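PDB 2P14: heterodimeric restriction endonuclease R.BspD6I small subunit from Bacillus sp., which probably serves as the catalytic subunit of a two-part type IIS restriction endonuclease, cutting DNA together with a site-specific nickase. Local coordinates for residues N16-V28 and L38-G52. Sequence-based numbering, arbitrary orientation.
Sequences NPPNYFEWNTYRV and LVPNFKLDDSGHPIG. With GOL (glycerol), chain D.
Helix 17-28 and the short strand 50-52 pass at 7.5 Å between axes, their directions 117° apart, and the CA atoms nearest each other across the contact are those of Asn19 and Gly52 and of Tyr26 and Pro40. Pro50 is the wedge of the contact: its compact, apolar ring, rigid and without an N-H, fits between two aromatic residues of the helix, with CG 3.7 Å from the centroid of the Tyr20 ring and CD over a face of the Trp23 indole, both CH-pi contacts. Trp23, with CG anti to the backbone N (chi1 172°), has its indole set between Pro50 on one face and Arg27 CD on the other. The indole edge meets Phe42 CE1, 3.9 Å from Trp23 CD1. Phe42 in turn points its edge at the face of Tyr26 in an offset edge-to-face pair, planes at 90°, and Glu22 lays its carboxylate alongside the Phe42 ring, nearly parallel to it. Tyr26 CE1 packs on Leu38 CD2 at 3.6 Å and on Pro40 CG, both on strand 37-40, outermost in the main sheet within this chain. At Gly52, a side chain would collide with Asn19 OD1. Polar links between the segments run through water: one water joins Asn19 ND2 to Pro50 O, and another, 2.8 Å from Tyr20 OH, donates to the same carbonyl. Were Tyr20 an alanine, Pro50 would probably lose the aromatic face over its CG, and that water its hydroxyl partner. Aromatic and proline surfaces thus fasten the small hairpin 43-52 to a helix of a fold consistent with the PDDEXK nuclease clan, while waters bridge several polar groups that do not meet directly.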
loop_
_atom_site.group_PDB
_atom_site.type_symbol
_atom_site.label_atom_id
_atom_site.label_comp_id
_atom_site.label_asym_id
_atom_site.label_seq_id
_atom_site.Cartn_x
_atom_site.Cartn_y
_atom_site.Cartn_z
ATOM N N ASN A 16 10.687 -16.953 1.000
ATOM C CA ASN A 16 9.318 -16.695 1.418
ATOM C C ASN A 16 8.872 -15.382 0.781
ATOM O O ASN A 16 9.011 -14.278 1.377
ATOM C CB ASN A 16 9.236 -16.625 2.942
ATOM C CG ASN A 16 7.819 -16.547 3.447
ATOM O OD1 ASN A 16 7.046 -15.657 3.053
ATOM N ND2 ASN A 16 7.447 -17.487 4.330
ATOM N N PRO A 17 8.394 -15.477 -0.469
ATOM C CA PRO A 17 8.084 -14.216 -1.158
ATOM C C PRO A 17 7.171 -13.221 -0.402
ATOM O O PRO A 17 7.445 -12.007 -0.409
ATOM C CB PRO A 17 7.505 -14.683 -2.500
ATOM C CG PRO A 17 8.247 -16.036 -2.724
ATOM C CD PRO A 17 8.216 -16.655 -1.347
ATOM N N PRO A 18 6.076 -13.696 0.223
ATOM C CA PRO A 18 5.256 -12.736 1.008
ATOM C C PRO A 18 6.029 -11.922 2.037
ATOM O O PRO A 18 5.795 -10.703 2.176
ATOM C CB PRO A 18 4.255 -13.652 1.713
ATOM C CG PRO A 18 4.051 -14.757 0.642
ATOM C CD PRO A 18 5.462 -15.043 0.226
ATOM N N ASN A 19 6.926 -12.558 2.769
ATOM C CA ASN A 19 7.722 -11.877 3.782
ATOM C C ASN A 19 8.630 -10.821 3.151
ATOM O O ASN A 19 8.801 -9.709 3.672
ATOM C CB ASN A 19 8.587 -12.888 4.563
ATOM C CG ASN A 19 7.783 -13.746 5.529
ATOM O OD1 ASN A 19 6.613 -13.500 5.808
ATOM N ND2 ASN A 19 8.445 -14.770 6.057
ATOM N N TYR A 20 9.234 -11.164 2.011
ATOM C CA TYR A 20 10.140 -10.216 1.347
ATOM C C TYR A 20 9.390 -9.093 0.621
ATOM O O TYR A 20 9.909 -7.995 0.496
ATOM C CB TYR A 20 11.108 -10.921 0.396
ATOM C CG TYR A 20 12.189 -11.689 1.117
ATOM C CD1 TYR A 20 13.474 -11.168 1.265
ATOM C CD2 TYR A 20 11.903 -12.941 1.681
ATOM C CE1 TYR A 20 14.492 -11.924 1.965
ATOM C CE2 TYR A 20 12.878 -13.664 2.371
ATOM C CZ TYR A 20 14.148 -13.153 2.495
ATOM O OH TYR A 20 15.084 -13.950 3.165
ATOM N N PHE A 21 8.164 -9.367 0.207
ATOM C CA PHE A 21 7.353 -8.344 -0.473
ATOM C C PHE A 21 6.986 -7.240 0.498
ATOM O O PHE A 21 7.171 -6.040 0.202
ATOM C CB PHE A 21 6.109 -9.022 -1.060
ATOM C CG PHE A 21 5.311 -8.166 -1.991
ATOM C CD1 PHE A 21 5.902 -7.547 -3.084
ATOM C CD2 PHE A 21 3.952 -8.005 -1.780
ATOM C CE1 PHE A 21 5.118 -6.765 -3.964
ATOM C CE2 PHE A 21 3.174 -7.220 -2.632
ATOM C CZ PHE A 21 3.747 -6.622 -3.735
ATOM N N GLU A 22 6.490 -7.603 1.682
ATOM C CA GLU A 22 6.135 -6.576 2.688
ATOM C C GLU A 22 7.397 -5.853 3.161
ATOM O O GLU A 22 7.425 -4.615 3.278
ATOM C CB GLU A 22 5.320 -7.166 3.859
ATOM C CG GLU A 22 6.055 -8.132 4.774
ATOM C CD GLU A 22 5.124 -8.809 5.788
ATOM O OE1 GLU A 22 3.950 -8.409 5.892
ATOM O OE2 GLU A 22 5.607 -9.732 6.494
ATOM N N TRP A 23 8.477 -6.606 3.356
ATOM C CA TRP A 23 9.729 -5.987 3.762
ATOM C C TRP A 23 10.266 -4.983 2.746
ATOM O O TRP A 23 10.706 -3.877 3.122
ATOM C CB TRP A 23 10.768 -7.082 4.017
ATOM C CG TRP A 23 12.170 -6.583 4.271
ATOM C CD1 TRP A 23 12.643 -5.996 5.409
ATOM C CD2 TRP A 23 13.278 -6.628 3.352
ATOM N NE1 TRP A 23 13.989 -5.701 5.270
ATOM C CE2 TRP A 23 14.403 -6.074 4.021
ATOM C CE3 TRP A 23 13.440 -7.128 2.048
ATOM C CZ2 TRP A 23 15.670 -5.987 3.418
ATOM C CZ3 TRP A 23 14.679 -7.024 1.443
ATOM C CH2 TRP A 23 15.787 -6.459 2.130
ATOM N N ASN A 24 10.172 -5.323 1.462
ATOM C CA ASN A 24 10.719 -4.446 0.454
ATOM C C ASN A 24 9.907 -3.147 0.385
ATOM O O ASN A 24 10.472 -2.045 0.166
ATOM C CB ASN A 24 10.747 -5.105 -0.909
ATOM C CG ASN A 24 11.772 -4.455 -1.807
ATOM O OD1 ASN A 24 12.920 -4.232 -1.380
ATOM N ND2 ASN A 24 11.380 -4.123 -3.034
ATOM N N THR A 25 8.611 -3.285 0.613
ATOM C CA THR A 25 7.728 -2.128 0.613
ATOM C C THR A 25 8.057 -1.206 1.822
ATOM O O THR A 25 8.121 0.022 1.712
ATOM C CB THR A 25 6.274 -2.593 0.589
ATOM O OG1 THR A 25 6.063 -3.432 -0.552
ATOM C CG2 THR A 25 5.349 -1.365 0.510
ATOM N N TYR A 26 8.251 -1.792 2.995
ATOM C CA TYR A 26 8.771 -1.060 4.148
ATOM C C TYR A 26 10.089 -0.325 3.816
ATOM O O TYR A 26 10.250 0.841 4.199
ATOM C CB TYR A 26 8.959 -2.076 5.281
ATOM C CG TYR A 26 9.938 -1.679 6.361
ATOM C CD1 TYR A 26 9.576 -0.817 7.398
ATOM C CD2 TYR A 26 11.236 -2.189 6.337
ATOM C CE1 TYR A 26 10.495 -0.469 8.402
ATOM C CE2 TYR A 26 12.146 -1.854 7.329
ATOM C CZ TYR A 26 11.785 -0.991 8.332
ATOM O OH TYR A 26 12.729 -0.705 9.304
ATOM N N ARG A 27 11.013 -0.984 3.119
ATOM C CA ARG A 27 12.265 -0.304 2.723
ATOM C C ARG A 27 11.995 0.965 1.907
ATOM O O ARG A 27 12.696 1.954 2.079
ATOM C CB ARG A 27 13.190 -1.238 1.932
ATOM C CG ARG A 27 13.713 -2.432 2.751
ATOM C CD ARG A 27 15.067 -2.864 2.223
ATOM N NE ARG A 27 14.952 -3.410 0.883
ATOM C CZ ARG A 27 15.977 -3.605 0.048
ATOM N NH1 ARG A 27 17.236 -3.291 0.396
ATOM N NH2 ARG A 27 15.753 -4.114 -1.136
ATOM N N VAL A 28 10.993 0.935 1.028
ATOM C CA VAL A 28 10.647 2.140 0.241
ATOM C C VAL A 28 10.245 3.289 1.162
ATOM O O VAL A 28 10.774 4.420 1.063
ATOM C CB VAL A 28 9.505 1.852 -0.754
ATOM C CG1 VAL A 28 9.046 3.182 -1.424
ATOM C CG2 VAL A 28 9.945 0.895 -1.797
ATOM N N LEU A 38 7.155 4.770 11.921
ATOM C CA LEU A 38 7.052 3.759 10.867
ATOM C C LEU A 38 7.092 2.412 11.569
ATOM O O LEU A 38 8.062 2.100 12.263
ATOM C CB LEU A 38 8.204 3.865 9.851
ATOM C CG LEU A 38 8.260 2.833 8.719
ATOM C CD1 LEU A 38 7.055 2.977 7.752
ATOM C CD2 LEU A 38 9.561 2.977 7.940
ATOM N N VAL A 39 6.033 1.627 11.420
ATOM C CA VAL A 39 5.872 0.391 12.216
ATOM C C VAL A 39 5.666 -0.794 11.270
ATOM O O VAL A 39 4.568 -0.955 10.711
ATOM C CB VAL A 39 4.672 0.511 13.181
ATOM C CG1 VAL A 39 4.649 -0.682 14.151
ATOM C CG2 VAL A 39 4.754 1.801 13.966
ATOM N N PRO A 40 6.726 -1.600 11.049
ATOM C CA PRO A 40 6.576 -2.832 10.287
ATOM C C PRO A 40 6.011 -3.932 11.167
ATOM O O PRO A 40 6.550 -4.198 12.251
ATOM C CB PRO A 40 8.018 -3.151 9.859
ATOM C CG PRO A 40 8.875 -2.601 10.970
ATOM C CD PRO A 40 8.125 -1.375 11.480
ATOM N N ASN A 41 4.903 -4.527 10.735
ATOM C CA ASN A 41 4.334 -5.656 11.476
ATOM C C ASN A 41 4.940 -6.987 11.031
ATOM O O ASN A 41 4.233 -7.846 10.501
ATOM C CB ASN A 41 2.802 -5.657 11.397
ATOM C CG ASN A 41 2.182 -6.778 12.191
ATOM O OD1 ASN A 41 2.829 -7.265 13.141
ATOM N ND2 ASN A 41 0.976 -7.166 11.871
ATOM N N PHE A 42 6.239 -7.119 11.237
ATOM C CA PHE A 42 6.968 -8.359 10.953
ATOM C C PHE A 42 8.322 -8.190 11.611
ATOM O O PHE A 42 8.694 -7.092 12.061
ATOM C CB PHE A 42 7.094 -8.631 9.429
ATOM C CG PHE A 42 7.625 -7.451 8.622
ATOM C CD1 PHE A 42 9.004 -7.242 8.484
ATOM C CD2 PHE A 42 6.749 -6.574 7.983
ATOM C CE1 PHE A 42 9.493 -6.163 7.742
ATOM C CE2 PHE A 42 7.252 -5.485 7.252
ATOM C CZ PHE A 42 8.598 -5.301 7.129
ATOM N N LYS A 43 9.068 -9.293 11.668
ATOM C CA LYS A 43 10.376 -9.274 12.316
ATOM C C LYS A 43 11.503 -9.615 11.363
ATOM O O LYS A 43 11.292 -10.187 10.296
ATOM C CB LYS A 43 10.401 -10.248 13.507
ATOM C CG LYS A 43 9.304 -9.978 14.528
ATOM C CD LYS A 43 9.489 -8.628 15.260
ATOM C CE LYS A 43 10.615 -8.720 16.319
ATOM N NZ LYS A 43 10.850 -7.468 17.103
ATOM N N LEU A 44 12.713 -9.265 11.767
ATOM C CA LEU A 44 13.901 -9.634 11.015
ATOM C C LEU A 44 14.692 -10.637 11.817
ATOM O O LEU A 44 14.711 -10.594 13.058
ATOM C CB LEU A 44 14.771 -8.423 10.757
ATOM C CG LEU A 44 14.190 -7.148 10.150
ATOM C CD1 LEU A 44 15.349 -6.216 9.913
ATOM C CD2 LEU A 44 13.475 -7.443 8.840
ATOM N N ASP A 45 15.362 -11.538 11.112
ATOM C CA ASP A 45 16.276 -12.466 11.782
ATOM C C ASP A 45 17.596 -11.764 12.049
ATOM O O ASP A 45 17.728 -10.557 11.843
ATOM C CB ASP A 45 16.438 -13.775 11.003
ATOM C CG ASP A 45 17.169 -13.611 9.654
ATOM O OD1 ASP A 45 17.838 -12.582 9.390
ATOM O OD2 ASP A 45 17.074 -14.577 8.877
ATOM N N ASP A 46 18.598 -12.517 12.499
ATOM C CA ASP A 46 19.863 -11.879 12.858
ATOM C C ASP A 46 20.708 -11.455 11.654
ATOM O O ASP A 46 21.625 -10.649 11.787
ATOM C CB ASP A 46 20.611 -12.706 13.920
ATOM C CG ASP A 46 19.860 -12.715 15.263
ATOM O OD1 ASP A 46 19.444 -11.617 15.711
ATOM O OD2 ASP A 46 19.651 -13.802 15.856
ATOM N N SER A 47 20.350 -11.955 10.471
ATOM C CA SER A 47 20.973 -11.526 9.222
ATOM C C SER A 47 20.255 -10.348 8.566
ATOM O O SER A 47 20.634 -9.935 7.470
ATOM C CB SER A 47 21.041 -12.686 8.222
ATOM O OG SER A 47 21.964 -13.679 8.635
ATOM N N GLY A 48 19.215 -9.829 9.223
ATOM C CA GLY A 48 18.460 -8.698 8.686
ATOM C C GLY A 48 17.429 -9.118 7.641
ATOM O O GLY A 48 16.868 -8.263 6.959
ATOM N N HIS A 49 17.223 -10.426 7.486
ATOM C CA HIS A 49 16.195 -10.980 6.584
ATOM C C HIS A 49 14.823 -10.935 7.239
ATOM O O HIS A 49 14.684 -11.275 8.408
ATOM C CB HIS A 49 16.502 -12.439 6.232
ATOM C CG HIS A 49 17.487 -12.601 5.118
ATOM N ND1 HIS A 49 18.789 -12.149 5.199
ATOM C CD2 HIS A 49 17.353 -13.147 3.885
ATOM C CE1 HIS A 49 19.416 -12.414 4.065
ATOM N NE2 HIS A 49 18.570 -13.026 3.252
ATOM N N PRO A 50 13.792 -10.548 6.469
ATOM C CA PRO A 50 12.452 -10.566 7.025
ATOM C C PRO A 50 12.039 -12.019 7.225
ATOM O O PRO A 50 12.307 -12.877 6.367
ATOM C CB PRO A 50 11.605 -9.902 5.923
ATOM C CG PRO A 50 12.370 -10.227 4.643
ATOM C CD PRO A 50 13.810 -10.120 5.051
ATOM N N ILE A 51 11.388 -12.280 8.356
ATOM C CA ILE A 51 10.946 -13.635 8.695
ATOM C C ILE A 51 9.489 -13.709 9.147
ATOM O O ILE A 51 9.074 -14.711 9.704
ATOM C CB ILE A 51 11.891 -14.340 9.740
ATOM C CG1 ILE A 51 12.128 -13.469 10.980
ATOM C CG2 ILE A 51 13.199 -14.769 9.092
ATOM C CD1 ILE A 51 10.991 -13.424 11.938
ATOM N N GLY A 52 8.697 -12.669 8.875
ATOM C CA GLY A 52 7.274 -12.708 9.170
ATOM C C GLY A 52 7.022 -12.528 10.656
ATOM O O GLY A 52 7.513 -11.562 11.258
HETATM C C1 GOL D . 11.295 1.165 11.929
HETATM O O1 GOL D . 12.271 0.164 12.133
HETATM C C2 GOL D . 11.413 2.174 13.063
HETATM O O2 GOL D . 11.113 3.466 12.588
HETATM C C3 GOL D . 10.492 1.763 14.222
HETATM O O3 GOL D . 9.838 2.866 14.810
HETATM O O HOH W 1 8.224 -10.359 6.752
HETATM O O HOH W 2 11.130 -15.241 5.317
HETATM O O HOH W 3 7.485 -16.705 7.991
HETATM O O HOH W 4 14.018 -14.956 5.547
HETATM O O HOH W 5 2.650 -8.478 8.268
#